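Local coordinates for protein polymeric Immunoglobulin Receptor (Oncorhynchus mykiss, PDB 5F1S) that probably binds polymeric immunoglobulins and carries them across mucosal epithelia, its ectodomain corresponding to the secretory component, at residues L8-G13 with L106-I111; Y22-A27 with V69-T74; R189-Y194 with A204-V209. All coordinates share one frame; numbering follows the deposited sequence.

Contact 1 of 3, residues L8-G13 with L106-I111; sequences LAVLEG and LHINVI
Leu8 and Val10 meet Ile108 and Val110 on one face of a parallel strand pair. CG1 of Val10 packs against CG2 of Val110 at 4.0 Å, the two side chains side by side and pointing the same way. The same CG1 touches CG2 of Ile108. CG of Leu8 reaches CD1 of Leu106 at 4.2 Å. On the other face, CD2 of Leu11 lies 3.8 Å from CG1 of Ile111. CG1 of Ile111 sits between its own backbone N and carbonyl carbon (chi1 57°), which sets it 3.4 Å from Val10 O. Five backbone hydrogen bonds fix the register. Leu8 N donates to His107 O at 2.9 Å, and Glu12 N closes the ladder on Ile111 O at 2.8 Å. A water donates to Leu8 O and is hydrogen-bonded to His107 ND1, in the plane of the imidazole. Further out, the carboxylate of Glu12 is held by Gln112 NE2 and Lys82 N. This parallel pairing is that of strands A' and G in a V-set immunoglobulin domain. Strand 8-11 forms the sheet edge, strand 103-111 pairs antiparallel with strand 86-92 on its other side, and Leu8 and Ile108 touch strand 16-22 of the facing sheet.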
# COMPACT_ATOMS: atom_id res chain seq x y z
N LEU A 8 1.37 9.20 3.13
CA LEU A 8 1.16 7.85 2.61
C LEU A 8 1.59 6.86 3.66
O LEU A 8 2.57 7.10 4.38
CB LEU A 8 2.01 7.53 1.34
CG LEU A 8 1.91 8.37 0.07
CD1 LEU A 8 2.94 7.92 -0.94
CD2 LEU A 8 0.52 8.20 -0.51
N ALA A 9 0.92 5.70 3.67
CA ALA A 9 1.37 4.54 4.40
C ALA A 9 1.45 3.37 3.43
O ALA A 9 0.54 3.14 2.64
CB ALA A 9 0.43 4.21 5.57
N VAL A 10 2.56 2.68 3.43
CA VAL A 10 2.77 1.62 2.46
C VAL A 10 3.44 0.45 3.17
O VAL A 10 4.34 0.65 3.99
CB VAL A 10 3.64 2.15 1.31
CG1 VAL A 10 4.98 2.62 1.83
CG2 VAL A 10 3.85 1.08 0.28
N LEU A 11 3.04 -0.76 2.81
CA LEU A 11 3.69 -1.95 3.38
C LEU A 11 5.12 -2.14 2.86
O LEU A 11 5.41 -1.96 1.67
CB LEU A 11 2.89 -3.20 3.03
CG LEU A 11 1.50 -3.32 3.63
CD1 LEU A 11 0.71 -4.43 2.99
CD2 LEU A 11 1.61 -3.54 5.08
N GLU A 12 6.02 -2.54 3.76
CA GLU A 12 7.42 -2.73 3.40
C GLU A 12 7.55 -3.68 2.22
O GLU A 12 6.91 -4.73 2.17
CB GLU A 12 8.20 -3.28 4.59
CG GLU A 12 9.69 -3.21 4.43
CD GLU A 12 10.46 -3.67 5.68
OE1 GLU A 12 10.02 -4.68 6.29
OE2 GLU A 12 11.49 -3.05 6.03
N GLY A 13 8.35 -3.27 1.24
CA GLY A 13 8.52 -4.03 0.03
C GLY A 13 7.77 -3.49 -1.18
O GLY A 13 8.14 -3.83 -2.30
N LEU A 106 5.70 15.63 1.82
CA LEU A 106 4.75 14.63 2.29
C LEU A 106 5.53 13.62 3.10
O LEU A 106 6.75 13.49 2.98
CB LEU A 106 3.99 13.93 1.18
CG LEU A 106 4.72 12.74 0.56
CD1 LEU A 106 3.85 12.05 -0.40
CD2 LEU A 106 5.95 13.27 -0.11
N HIS A 107 4.81 12.91 3.95
CA HIS A 107 5.41 11.93 4.82
C HIS A 107 5.08 10.56 4.27
O HIS A 107 3.96 10.32 3.85
CB HIS A 107 4.91 12.05 6.28
CG HIS A 107 5.62 11.12 7.22
ND1 HIS A 107 5.13 9.87 7.54
CD2 HIS A 107 6.80 11.24 7.86
CE1 HIS A 107 5.98 9.27 8.36
NE2 HIS A 107 7.00 10.08 8.57
N ILE A 108 6.06 9.67 4.28
CA ILE A 108 5.89 8.28 3.86
C ILE A 108 6.18 7.39 5.07
O ILE A 108 7.26 7.47 5.65
CB ILE A 108 6.81 7.90 2.68
CG1 ILE A 108 6.58 8.81 1.50
CG2 ILE A 108 6.61 6.46 2.31
CD1 ILE A 108 7.58 8.57 0.26
N ASN A 109 5.20 6.59 5.46
CA ASN A 109 5.35 5.67 6.60
C ASN A 109 5.37 4.27 6.03
O ASN A 109 4.38 3.82 5.46
CB ASN A 109 4.20 5.86 7.58
CG ASN A 109 4.39 5.03 8.84
OD1 ASN A 109 5.52 4.73 9.23
ND2 ASN A 109 3.28 4.66 9.47
N VAL A 110 6.51 3.59 6.15
CA VAL A 110 6.67 2.26 5.60
C VAL A 110 6.45 1.28 6.74
O VAL A 110 7.20 1.27 7.71
CB VAL A 110 8.05 2.05 4.96
CG1 VAL A 110 8.11 0.67 4.29
CG2 VAL A 110 8.31 3.10 3.93
N ILE A 111 5.44 0.43 6.61
CA ILE A 111 4.95 -0.33 7.75
C ILE A 111 5.20 -1.82 7.55
O ILE A 111 5.16 -2.36 6.44
CB ILE A 111 3.46 -0.06 8.01
CG1 ILE A 111 2.64 -0.35 6.81
CG2 ILE A 111 3.27 1.42 8.37
CD1 ILE A 111 1.12 -0.05 7.05
O HOH W 1 2.71 8.92 6.46

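Contact 2 of 3, residues Y22-A27 with V69-T74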
# COMPACT_ATOMS: atom_id res chain seq x y z
N TYR A 22 3.09 21.00 -10.78
CA TYR A 22 3.69 22.32 -10.67
C TYR A 22 3.05 23.28 -11.65
O TYR A 22 2.45 22.90 -12.65
CB TYR A 22 5.18 22.29 -10.90
CG TYR A 22 5.62 21.62 -12.16
CD1 TYR A 22 5.74 22.33 -13.34
CD2 TYR A 22 5.93 20.26 -12.19
CE1 TYR A 22 6.20 21.72 -14.52
CE2 TYR A 22 6.37 19.62 -13.39
CZ TYR A 22 6.51 20.40 -14.54
OH TYR A 22 7.01 19.84 -15.70
N GLY A 23 3.20 24.56 -11.35
CA GLY A 23 2.60 25.58 -12.16
C GLY A 23 3.31 25.70 -13.49
O GLY A 23 4.48 25.33 -13.64
N PRO A 24 2.62 26.25 -14.49
CA PRO A 24 3.17 26.25 -15.85
C PRO A 24 4.47 27.04 -15.98
O PRO A 24 5.18 26.84 -16.97
CB PRO A 24 2.04 26.88 -16.69
CG PRO A 24 1.31 27.67 -15.77
CD PRO A 24 1.32 26.93 -14.45
N GLN A 25 4.82 27.89 -15.01
CA GLN A 25 6.10 28.59 -15.06
C GLN A 25 7.29 27.66 -14.98
O GLN A 25 8.40 28.04 -15.37
CB GLN A 25 6.20 29.56 -13.91
CG GLN A 25 5.12 30.59 -13.91
CD GLN A 25 3.97 30.25 -12.96
OE1 GLN A 25 3.71 29.08 -12.62
NE2 GLN A 25 3.29 31.30 -12.51
N TYR A 26 7.12 26.47 -14.42
CA TYR A 26 8.28 25.70 -14.03
C TYR A 26 8.60 24.56 -14.99
O TYR A 26 9.48 23.75 -14.68
CB TYR A 26 8.09 25.21 -12.60
CG TYR A 26 7.93 26.42 -11.67
CD1 TYR A 26 8.95 27.34 -11.54
CD2 TYR A 26 6.75 26.66 -10.98
CE1 TYR A 26 8.81 28.45 -10.73
CE2 TYR A 26 6.60 27.78 -10.16
CZ TYR A 26 7.65 28.68 -10.05
OH TYR A 26 7.58 29.81 -9.27
N ALA A 27 8.00 24.56 -16.18
CA ALA A 27 8.22 23.48 -17.14
C ALA A 27 9.69 23.28 -17.46
O ALA A 27 10.16 22.15 -17.57
CB ALA A 27 7.44 23.75 -18.41
N VAL A 69 4.59 18.78 -20.40
CA VAL A 69 3.28 18.96 -21.05
C VAL A 69 2.15 18.70 -20.08
O VAL A 69 1.12 19.39 -20.10
CB VAL A 69 3.19 18.04 -22.26
CG1 VAL A 69 1.79 18.11 -22.86
CG2 VAL A 69 4.33 18.43 -23.26
N GLN A 70 2.30 17.70 -19.21
CA GLN A 70 1.30 17.46 -18.17
C GLN A 70 1.55 18.26 -16.90
O GLN A 70 0.70 18.22 -15.99
CB GLN A 70 1.26 15.95 -17.83
CG GLN A 70 0.68 15.17 -18.98
CD GLN A 70 -0.19 14.07 -18.45
OE1 GLN A 70 0.31 13.06 -17.95
NE2 GLN A 70 -1.47 14.33 -18.44
N GLN A 71 2.67 18.99 -16.82
CA GLN A 71 2.95 19.87 -15.68
C GLN A 71 3.04 19.07 -14.39
O GLN A 71 2.55 19.46 -13.33
CB GLN A 71 1.90 20.99 -15.58
CG GLN A 71 2.03 21.94 -16.82
CD GLN A 71 0.90 22.92 -16.95
OE1 GLN A 71 0.15 23.16 -16.02
NE2 GLN A 71 0.76 23.49 -18.13
N VAL A 72 3.69 17.93 -14.49
CA VAL A 72 3.88 17.05 -13.34
C VAL A 72 5.19 16.32 -13.55
O VAL A 72 5.52 15.92 -14.67
CB VAL A 72 2.70 16.09 -13.17
CG1 VAL A 72 2.46 15.24 -14.44
CG2 VAL A 72 2.86 15.18 -11.92
N PHE A 73 5.93 16.13 -12.48
CA PHE A 73 6.99 15.13 -12.48
C PHE A 73 6.63 14.04 -11.48
O PHE A 73 6.08 14.33 -10.42
CB PHE A 73 8.38 15.74 -12.22
CG PHE A 73 8.61 16.44 -10.87
CD1 PHE A 73 8.31 17.80 -10.72
CD2 PHE A 73 9.22 15.78 -9.82
CE1 PHE A 73 8.61 18.48 -9.52
CE2 PHE A 73 9.52 16.45 -8.61
CZ PHE A 73 9.22 17.80 -8.47
N THR A 74 6.89 12.80 -11.86
CA THR A 74 6.49 11.64 -11.10
C THR A 74 7.74 10.99 -10.53
O THR A 74 8.72 10.75 -11.26
CB THR A 74 5.74 10.66 -12.02
OG1 THR A 74 4.64 11.33 -12.63
CG2 THR A 74 5.18 9.46 -11.24
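Tyr22 lays one face of its ring over the backbone of Gln71, where a G1 beta bulge of Gln71 and Val72 opposite Asp67 starts strand 72-77 of the V-set immunoglobulin fold. Gln71 C sits 3.5 Å above the ring plane, toward the rim. CG of Tyr22, between its backbone N and carbonyl carbon (chi1 52°), lies 3.9 Å from Gln71 O. CE2 of Tyr22 comes within 3.4 Å of Val72 N, while Phe73 N lies at the ring edge. The Phe73 side chain crosses that of Tyr22 at a slant. CD2 of Tyr22 approaches CD1 of Phe73 at 3.7 Å, at the edge of the phenylalanine ring. Tyr22 OH is hydrogen-bonded to Asp66 OD1, and Lys31 makes a cation-pi contact with the ring. Phe73 also touches Cys90, whose disulfide with Cys20 joins the two sheets. An alanine at Tyr22 would probably open a gap beside Phe73, uncover the Gln71 backbone and leave Asp66 without its hydroxyl partner. The Gln71 side chain runs out extended to Pro24, with NE2 of Gln71 3.9 Å from CB of Pro24. One backbone bond joins the segments: Tyr22 N donates to Gln71 O at 3.0 Å, approaching from 35° out of the carbonyl plane.

Contact 3 of 3, residues R189-Y194 with A204-V209; sequences RDTGWY and AVYILV
The five-membered ring of Trp193 takes the edge of the Tyr206 ring on one face, a T-shaped pair with planes at 76°. CD2 of Tyr206 is 3.4 Å from CE2 of Trp193, and CB of Tyr206 stands over the six-membered ring in a CH-pi contact. At the indole edge lies Val205 N. The Tyr206 ring has Gly192 O over one face, toward the rim, and CB of Leu208 at its edge. CG2 of Thr191 lies 3.3 Å from Tyr206 OH. Across the sheet, the Tyr194 ring has Val205 O and Asp190 O at its edge. Tyr194 OH donates to an in-plane lone pair of Asp190 O at 2.7 Å. This bond, to the carbonyl four residues earlier, makes a tyrosine corner at the start of strand F; strands 192-198 and 201-210 are the immunoglobulin F-G hairpin. CD2 of Tyr194 packs on CG1 of Ile207 at 3.7 Å, and Trp146 stacks on the tyrosine ring. Gly192 and Ile207 exchange two backbone bonds, as do Tyr194 and Val205. OG1 of Thr191, anti to its carbonyl carbon (chi1 -68°), accepts from Val209 N at 2.9 Å. The same oxygen donates to a water that donates to Val209 O.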
# COMPACT_ATOMS: atom_id res chain seq x y z
N ARG A 189 -24.85 -17.55 9.27
CA ARG A 189 -24.06 -17.64 10.49
C ARG A 189 -22.61 -17.19 10.27
O ARG A 189 -21.91 -16.95 11.26
CB ARG A 189 -24.06 -19.06 11.05
CG ARG A 189 -23.31 -20.07 10.20
CD ARG A 189 -23.39 -21.52 10.74
NE ARG A 189 -22.75 -22.41 9.78
CZ ARG A 189 -23.34 -22.90 8.69
NH1 ARG A 189 -24.61 -22.60 8.43
NH2 ARG A 189 -22.67 -23.68 7.85
N ASP A 190 -22.13 -17.08 9.04
CA ASP A 190 -20.76 -16.60 8.81
C ASP A 190 -20.58 -15.10 9.11
O ASP A 190 -19.44 -14.62 9.16
CB ASP A 190 -20.33 -16.85 7.38
CG ASP A 190 -20.36 -18.33 6.99
OD1 ASP A 190 -20.29 -19.18 7.89
OD2 ASP A 190 -20.45 -18.64 5.78
N THR A 191 -21.67 -14.35 9.24
CA THR A 191 -21.55 -12.92 9.54
C THR A 191 -20.69 -12.69 10.78
O THR A 191 -20.84 -13.37 11.80
CB THR A 191 -22.94 -12.29 9.72
OG1 THR A 191 -23.63 -12.30 8.45
CG2 THR A 191 -22.80 -10.91 10.20
N GLY A 192 -19.80 -11.71 10.69
CA GLY A 192 -19.04 -11.29 11.85
C GLY A 192 -17.59 -10.92 11.51
O GLY A 192 -17.20 -10.75 10.35
N TRP A 193 -16.81 -10.81 12.58
CA TRP A 193 -15.43 -10.41 12.51
C TRP A 193 -14.49 -11.60 12.36
O TRP A 193 -14.64 -12.63 13.04
CB TRP A 193 -15.05 -9.63 13.76
CG TRP A 193 -15.58 -8.22 13.78
CD1 TRP A 193 -16.63 -7.73 14.52
CD2 TRP A 193 -15.06 -7.12 13.03
NE1 TRP A 193 -16.79 -6.39 14.24
CE2 TRP A 193 -15.84 -5.99 13.34
CE3 TRP A 193 -14.00 -6.98 12.11
CZ2 TRP A 193 -15.59 -4.73 12.78
CZ3 TRP A 193 -13.77 -5.74 11.55
CH2 TRP A 193 -14.56 -4.62 11.90
N TYR A 194 -13.46 -11.38 11.55
CA TYR A 194 -12.43 -12.36 11.21
C TYR A 194 -11.07 -11.68 11.25
O TYR A 194 -10.96 -10.45 11.28
CB TYR A 194 -12.63 -12.92 9.80
CG TYR A 194 -13.87 -13.76 9.68
CD1 TYR A 194 -13.80 -15.16 9.79
CD2 TYR A 194 -15.13 -13.16 9.49
CE1 TYR A 194 -14.93 -15.93 9.70
CE2 TYR A 194 -16.28 -13.92 9.41
CZ TYR A 194 -16.17 -15.32 9.50
OH TYR A 194 -17.27 -16.13 9.43
N ALA A 204 -8.17 -7.03 10.95
CA ALA A 204 -9.57 -7.40 11.11
C ALA A 204 -10.38 -7.18 9.83
O ALA A 204 -10.20 -6.18 9.12
CB ALA A 204 -10.18 -6.62 12.29
N VAL A 205 -11.27 -8.13 9.55
CA VAL A 205 -12.14 -8.11 8.38
C VAL A 205 -13.54 -8.49 8.87
O VAL A 205 -13.70 -9.47 9.61
CB VAL A 205 -11.68 -9.08 7.28
CG1 VAL A 205 -12.57 -8.97 6.02
CG2 VAL A 205 -10.20 -8.83 6.94
N TYR A 206 -14.53 -7.71 8.48
CA TYR A 206 -15.93 -8.01 8.77
C TYR A 206 -16.62 -8.57 7.55
O TYR A 206 -16.49 -8.00 6.47
CB TYR A 206 -16.68 -6.74 9.23
CG TYR A 206 -18.02 -7.07 9.85
CD1 TYR A 206 -19.18 -7.14 9.06
CD2 TYR A 206 -18.16 -7.33 11.22
CE1 TYR A 206 -20.41 -7.47 9.61
CE2 TYR A 206 -19.38 -7.65 11.77
CZ TYR A 206 -20.52 -7.70 10.97
OH TYR A 206 -21.76 -8.02 11.51
N ILE A 207 -17.33 -9.69 7.73
CA ILE A 207 -18.13 -10.30 6.67
C ILE A 207 -19.59 -10.10 7.04
O ILE A 207 -20.03 -10.52 8.12
CB ILE A 207 -17.83 -11.80 6.51
CG1 ILE A 207 -16.34 -12.06 6.22
CG2 ILE A 207 -18.71 -12.42 5.40
CD1 ILE A 207 -15.86 -11.42 4.94
N LEU A 208 -20.35 -9.48 6.14
CA LEU A 208 -21.79 -9.35 6.33
C LEU A 208 -22.49 -10.21 5.30
O LEU A 208 -22.39 -9.93 4.11
CB LEU A 208 -22.22 -7.90 6.18
CG LEU A 208 -23.73 -7.68 6.30
CD1 LEU A 208 -24.22 -8.10 7.64
CD2 LEU A 208 -24.01 -6.22 6.02
N VAL A 209 -23.24 -11.21 5.76
CA VAL A 209 -24.00 -12.07 4.86
C VAL A 209 -25.43 -11.55 4.88
O VAL A 209 -26.06 -11.45 5.94
CB VAL A 209 -23.96 -13.54 5.30
CG1 VAL A 209 -24.69 -14.44 4.30
CG2 VAL A 209 -22.49 -14.02 5.43
O HOH W 2 -26.26 -12.48 8.82

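How the contacts relate
Contacts 1 and 2 belong to the first immunoglobulin V-set domain, contact 3 to the second. Along the chain, contact 2 is nested within the loop closed by contact 1, and contact 3 follows both. Contact 1 lies in the mixed sheet of its domain. Contact 2 lies at the end of the facing sheet, where strands 16-22 and 72-77 meet their loops. The centres of contacts 1 and 2 are about 25 Å apart. Contact 3 is in the mixed sheet of the second domain, which repeats the strand order of the first: two domains on one plan. Its centre is about 28 Å from that of contact 1 and 46 Å from that of contact 2. The domains follow one another, with contact 1 nearest the middle of the chain.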